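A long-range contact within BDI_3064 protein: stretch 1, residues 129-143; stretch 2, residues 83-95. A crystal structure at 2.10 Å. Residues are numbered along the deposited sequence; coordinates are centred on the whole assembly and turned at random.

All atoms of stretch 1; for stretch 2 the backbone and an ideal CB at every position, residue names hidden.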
# COMPACT_ATOMS: atom_id res chain seq x y z
N PRO A 129 38.43 -5.45 -9.04
CA PRO A 129 37.67 -4.85 -7.96
C PRO A 129 37.26 -3.39 -8.21
O PRO A 129 37.77 -2.75 -9.14
CB PRO A 129 38.65 -4.93 -6.79
CG PRO A 129 39.97 -4.68 -7.44
CD PRO A 129 39.88 -5.43 -8.75
N GLY A 130 36.35 -2.89 -7.37
CA GLY A 130 35.94 -1.49 -7.41
C GLY A 130 35.15 -1.05 -8.63
O GLY A 130 35.10 0.15 -8.96
N VAL A 131 34.55 -2.01 -9.33
CA VAL A 131 33.68 -1.72 -10.48
C VAL A 131 32.54 -2.72 -10.49
O VAL A 131 32.68 -3.85 -10.03
CB VAL A 131 34.44 -1.76 -11.83
CG1 VAL A 131 35.44 -0.61 -11.94
CG2 VAL A 131 35.15 -3.09 -12.02
N TRP A 132 31.40 -2.29 -11.01
CA TRP A 132 30.23 -3.14 -11.12
C TRP A 132 30.36 -3.98 -12.36
O TRP A 132 30.59 -3.46 -13.43
CB TRP A 132 28.95 -2.30 -11.17
CG TRP A 132 28.68 -1.72 -9.83
CD1 TRP A 132 28.94 -0.45 -9.41
CD2 TRP A 132 28.16 -2.41 -8.70
NE1 TRP A 132 28.58 -0.30 -8.10
CE2 TRP A 132 28.10 -1.49 -7.64
CE3 TRP A 132 27.71 -3.71 -8.49
CZ2 TRP A 132 27.61 -1.83 -6.38
CZ3 TRP A 132 27.23 -4.05 -7.23
CH2 TRP A 132 27.18 -3.11 -6.20
N HIS A 133 30.23 -5.29 -12.18
CA HIS A 133 30.28 -6.27 -13.26
C HIS A 133 28.90 -6.84 -13.52
O HIS A 133 28.32 -7.47 -12.64
CB HIS A 133 31.21 -7.42 -12.89
CG HIS A 133 32.62 -6.98 -12.70
ND1 HIS A 133 33.30 -6.29 -13.67
CD2 HIS A 133 33.45 -7.08 -11.64
CE1 HIS A 133 34.52 -6.01 -13.23
NE2 HIS A 133 34.63 -6.48 -12.00
N PRO A 134 28.36 -6.60 -14.73
CA PRO A 134 27.12 -7.32 -15.03
C PRO A 134 27.38 -8.81 -15.08
O PRO A 134 28.39 -9.24 -15.61
CB PRO A 134 26.68 -6.75 -16.40
CG PRO A 134 27.77 -5.87 -16.86
CD PRO A 134 28.59 -5.48 -15.66
N VAL A 135 26.51 -9.58 -14.45
CA VAL A 135 26.54 -11.02 -14.50
C VAL A 135 25.18 -11.47 -15.03
O VAL A 135 24.16 -10.95 -14.60
CB VAL A 135 26.77 -11.60 -13.10
CG1 VAL A 135 26.59 -13.11 -13.08
CG2 VAL A 135 28.16 -11.23 -12.63
N SER A 136 25.20 -12.42 -15.97
CA SER A 136 23.98 -13.09 -16.46
C SER A 136 24.20 -14.57 -16.36
O SER A 136 25.14 -15.11 -16.95
CB SER A 136 23.70 -12.74 -17.91
OG SER A 136 23.38 -11.38 -18.06
N ILE A 137 23.35 -15.24 -15.62
CA ILE A 137 23.41 -16.67 -15.49
C ILE A 137 22.16 -17.13 -16.21
O ILE A 137 21.06 -16.81 -15.76
CB ILE A 137 23.39 -17.13 -14.03
CG1 ILE A 137 24.55 -16.49 -13.27
CG2 ILE A 137 23.45 -18.65 -13.96
CD1 ILE A 137 24.41 -16.53 -11.77
N PRO A 138 22.33 -17.86 -17.33
CA PRO A 138 21.18 -18.47 -17.92
C PRO A 138 20.48 -19.34 -16.90
O PRO A 138 21.14 -20.13 -16.20
CB PRO A 138 21.78 -19.32 -19.07
CG PRO A 138 22.97 -18.56 -19.50
CD PRO A 138 23.53 -18.01 -18.20
N LEU A 139 19.16 -19.21 -16.81
CA LEU A 139 18.38 -20.02 -15.91
C LEU A 139 18.51 -21.50 -16.24
O LEU A 139 18.51 -22.36 -15.37
CB LEU A 139 16.92 -19.56 -15.92
CG LEU A 139 16.71 -18.17 -15.29
CD1 LEU A 139 15.25 -17.78 -15.37
CD2 LEU A 139 17.17 -18.11 -13.84
N GLU A 140 18.60 -21.77 -17.54
CA GLU A 140 19.08 -23.05 -18.10
C GLU A 140 20.20 -23.72 -17.25
O GLU A 140 20.08 -24.88 -16.86
CB GLU A 140 19.59 -22.76 -19.50
CG GLU A 140 19.54 -23.89 -20.50
CD GLU A 140 20.11 -23.47 -21.84
OE1 GLU A 140 20.36 -22.25 -22.03
OE2 GLU A 140 20.30 -24.35 -22.69
N ASP A 141 21.25 -22.95 -16.93
CA ASP A 141 22.41 -23.46 -16.16
C ASP A 141 22.04 -23.95 -14.74
O ASP A 141 22.69 -24.86 -14.21
CB ASP A 141 23.53 -22.42 -16.07
CG ASP A 141 24.08 -22.01 -17.46
OD1 ASP A 141 23.53 -22.43 -18.49
OD2 ASP A 141 25.08 -21.24 -17.52
N PHE A 142 20.98 -23.37 -14.14
CA PHE A 142 20.41 -23.89 -12.88
C PHE A 142 19.57 -25.14 -13.08
O PHE A 142 19.13 -25.76 -12.10
CB PHE A 142 19.57 -22.83 -12.14
CG PHE A 142 20.37 -21.64 -11.67
CD1 PHE A 142 21.28 -21.76 -10.62
CD2 PHE A 142 20.21 -20.40 -12.27
CE1 PHE A 142 22.01 -20.66 -10.19
CE2 PHE A 142 20.94 -19.29 -11.84
CZ PHE A 142 21.84 -19.42 -10.79
N GLY A 143 19.35 -25.52 -14.34
CA GLY A 143 18.54 -26.68 -14.66
C GLY A 143 17.08 -26.32 -14.52
O GLY A 143 16.27 -27.18 -14.19
N UNK A 83 8.70 -13.32 -19.09
CA UNK A 83 9.20 -14.69 -19.02
C UNK A 83 10.71 -14.56 -19.00
O UNK A 83 11.28 -13.93 -19.89
CB UNK A 83 8.71 -15.56 -20.18
N UNK A 84 11.35 -15.04 -17.92
CA UNK A 84 12.76 -14.79 -17.81
C UNK A 84 13.55 -15.97 -18.35
O UNK A 84 13.09 -17.10 -18.30
CB UNK A 84 13.14 -14.50 -16.36
N UNK A 85 14.74 -15.67 -18.86
CA UNK A 85 15.72 -16.69 -19.23
C UNK A 85 16.99 -16.60 -18.39
O UNK A 85 17.77 -17.55 -18.39
CB UNK A 85 16.07 -16.56 -20.71
N UNK A 86 17.20 -15.48 -17.71
CA UNK A 86 18.49 -15.20 -17.09
C UNK A 86 18.30 -14.66 -15.67
O UNK A 86 17.33 -13.96 -15.39
CB UNK A 86 19.28 -14.20 -17.94
N UNK A 87 19.21 -15.03 -14.78
CA UNK A 87 19.40 -14.35 -13.52
C UNK A 87 20.49 -13.33 -13.76
O UNK A 87 21.66 -13.69 -13.89
CB UNK A 87 19.75 -15.32 -12.39
N UNK A 88 20.10 -12.07 -13.84
CA UNK A 88 21.04 -10.98 -13.96
C UNK A 88 21.33 -10.36 -12.58
O UNK A 88 20.43 -10.21 -11.77
CB UNK A 88 20.50 -9.92 -14.93
N UNK A 89 22.60 -10.06 -12.33
CA UNK A 89 23.02 -9.29 -11.16
C UNK A 89 24.08 -8.28 -11.55
O UNK A 89 24.66 -8.34 -12.64
CB UNK A 89 23.55 -10.21 -10.06
N UNK A 90 24.35 -7.38 -10.63
CA UNK A 90 25.51 -6.52 -10.70
C UNK A 90 26.36 -6.95 -9.52
O UNK A 90 25.85 -7.05 -8.40
CB UNK A 90 25.15 -5.03 -10.66
N UNK A 91 27.64 -7.23 -9.78
CA UNK A 91 28.56 -7.78 -8.78
C UNK A 91 29.78 -6.89 -8.74
O UNK A 91 30.34 -6.54 -9.77
CB UNK A 91 28.94 -9.23 -9.09
N UNK A 92 30.17 -6.49 -7.55
CA UNK A 92 31.32 -5.65 -7.36
C UNK A 92 32.19 -6.27 -6.28
O UNK A 92 31.69 -6.67 -5.23
CB UNK A 92 30.91 -4.22 -7.00
N UNK A 93 33.48 -6.35 -6.55
CA UNK A 93 34.42 -6.93 -5.62
C UNK A 93 35.13 -5.77 -4.96
O UNK A 93 35.57 -4.84 -5.63
CB UNK A 93 35.40 -7.89 -6.31
N UNK A 94 35.21 -5.80 -3.64
CA UNK A 94 35.92 -4.75 -2.94
C UNK A 94 37.42 -4.84 -3.21
O UNK A 94 38.06 -3.82 -3.42
CB UNK A 94 35.64 -4.83 -1.44
N UNK A 95 37.96 -6.07 -3.18
CA UNK A 95 39.39 -6.34 -3.44
C UNK A 95 39.54 -7.34 -4.57
O UNK A 95 38.61 -8.09 -4.89
CB UNK A 95 40.09 -6.87 -2.18

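Strand 86-93 pairs antiparallel with strand 132-138. As in any beta strand, its side chains alternate between two faces of the sheet. H133, V135 and I137 lie on one face; W132, P134, S136 and P138 lie on the other.

Position 83 has nothing of stretch 1 near its CB. Almost any residue would suit. It is E83, and it makes no contact here.

At position 84 the CB points sideways and lies 4.0 Å from L139 CD1. A small or medium apolar group would fit. The residue is P84; its CG packs 3.9 Å from L139 CD1.

Position 85 points its CB away, so its backbone matters most. Many residues would do. It is S85, whose O accepts a hydrogen bond from L139 N at 2.7 Å.

Position 86 is on the P138 face. Its extended backbone suits beta-branched residues, but P138 and S136, its neighbours on this face, offer no deep pocket: CB is 4.7 Å from both P138 CA and S136 CB. It is T86. Its CA makes a CA-H...O contact with I137 O at 3.3 Å.

Position 87 faces the richest apolar site. Its CB is 4.1 Å from L139 CD2 and 4.2 Å from F142 CE2, with I137 on the same face. Leucine, isoleucine or methionine would suit. It is L87: CD2 lies 3.8 Å from F142 CZ and 4.0 Å from I137 CD1. Two hydrogen bonds join the backbones, L87 N to I137 O at 2.7 Å and I137 N to L87 O at 2.9 Å.

Position 88 has S136 OG 4.5 Å from its CB. A small or polar residue would suit. It is S88, whose CA lies 3.2 Å from V135 O in a CA-H...O contact.

Position 89 shares its face with V135. A flexible apolar chain could reach that valine. It is M89, with CE 4.2 Å from V135 CG1. M89 N to V135 O and V135 N to M89 O are hydrogen bonds of 2.9 Å each.

Position 90 has its CB 3.6 Å from W132 CE3. A chain that bends past the indole would suit, polar or apolar. It is Q90; its OE1 comes within 3.6 Å of W132 CB.

Position 91 has its CB 4.1 Å from V135 CG2. A beta-branched apolar residue fits well. It is V91, whose CG2 packs 3.5 Å from V135 CG2. Its O accepts from H133 N at 2.7 Å.

Position 92 lies over the W132 ring. A long chain with aliphatic carbons could cover it. It is R92: CB sits 3.6 Å from the centroid of the six-membered ring, a CH-pi contact. The extended chain carries NH2 to 3.3 Å from G130 O, at an angle too poor for a hydrogen bond.

Position 93 has its CB 4.1 Å from P129 CA. An apolar residue suits. It is L93; CB lies 4.4 Å from P129 CB, and its O accepts from G130 N at 2.7 Å.

Positions 94 and 95 point away, leaving room for polar chains. They are R94 and E95, joined by a salt bridge, R94 NH1 to E95 OE2 at 2.8 Å.

Stretch 2 83-95: EPSTLSMQVRLRE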
# COMPACT_ATOMS: atom_id res chain seq x y z
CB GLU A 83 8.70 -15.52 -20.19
CG GLU A 83 7.19 -15.69 -20.14
CD GLU A 83 6.68 -16.68 -21.17
OE1 GLU A 83 7.47 -17.12 -22.03
OE2 GLU A 83 5.47 -17.01 -21.12
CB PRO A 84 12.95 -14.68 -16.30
CG PRO A 84 11.98 -15.67 -15.73
CD PRO A 84 10.85 -15.75 -16.73
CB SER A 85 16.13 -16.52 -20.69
OG SER A 85 15.08 -16.93 -21.54
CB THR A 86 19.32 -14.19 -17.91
OG1 THR A 86 18.75 -12.89 -17.79
CG2 THR A 86 19.36 -14.56 -19.39
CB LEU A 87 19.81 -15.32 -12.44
CG LEU A 87 20.25 -14.71 -11.10
CD1 LEU A 87 19.09 -13.98 -10.45
CD2 LEU A 87 20.77 -15.81 -10.21
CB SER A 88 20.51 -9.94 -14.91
OG SER A 88 21.24 -8.74 -14.81
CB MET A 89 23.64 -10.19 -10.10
CG MET A 89 23.09 -11.58 -10.03
SD MET A 89 23.74 -12.39 -8.57
CE MET A 89 25.41 -12.72 -9.11
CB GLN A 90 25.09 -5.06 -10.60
CG GLN A 90 24.34 -4.56 -11.81
CD GLN A 90 25.23 -4.20 -12.99
OE1 GLN A 90 26.46 -4.21 -12.89
NE2 GLN A 90 24.61 -3.86 -14.09
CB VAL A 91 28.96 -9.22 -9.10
CG1 VAL A 91 29.76 -9.85 -7.98
CG2 VAL A 91 27.72 -10.06 -9.34
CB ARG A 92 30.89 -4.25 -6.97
CG ARG A 92 32.01 -3.26 -6.75
CD ARG A 92 31.51 -2.11 -5.92
NE ARG A 92 32.51 -1.08 -5.70
CZ ARG A 92 32.66 0.02 -6.43
NH1 ARG A 92 31.90 0.26 -7.49
NH2 ARG A 92 33.61 0.89 -6.08
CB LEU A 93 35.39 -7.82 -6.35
CG LEU A 93 34.89 -9.22 -6.67
CD1 LEU A 93 33.56 -9.26 -7.41
CD2 LEU A 93 35.97 -9.88 -7.50
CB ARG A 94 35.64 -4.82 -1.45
CG ARG A 94 36.05 -3.57 -0.71
CD ARG A 94 35.59 -3.65 0.73
NE ARG A 94 35.97 -2.46 1.46
CZ ARG A 94 37.13 -2.27 2.09
NH1 ARG A 94 38.09 -3.21 2.09
NH2 ARG A 94 37.34 -1.13 2.71
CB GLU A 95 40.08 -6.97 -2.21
CG GLU A 95 39.77 -6.35 -0.86
CD GLU A 95 40.32 -4.95 -0.66
OE1 GLU A 95 40.97 -4.38 -1.58
OE2 GLU A 95 40.08 -4.40 0.44
O HOH W 1 34.40 -5.31 -8.96
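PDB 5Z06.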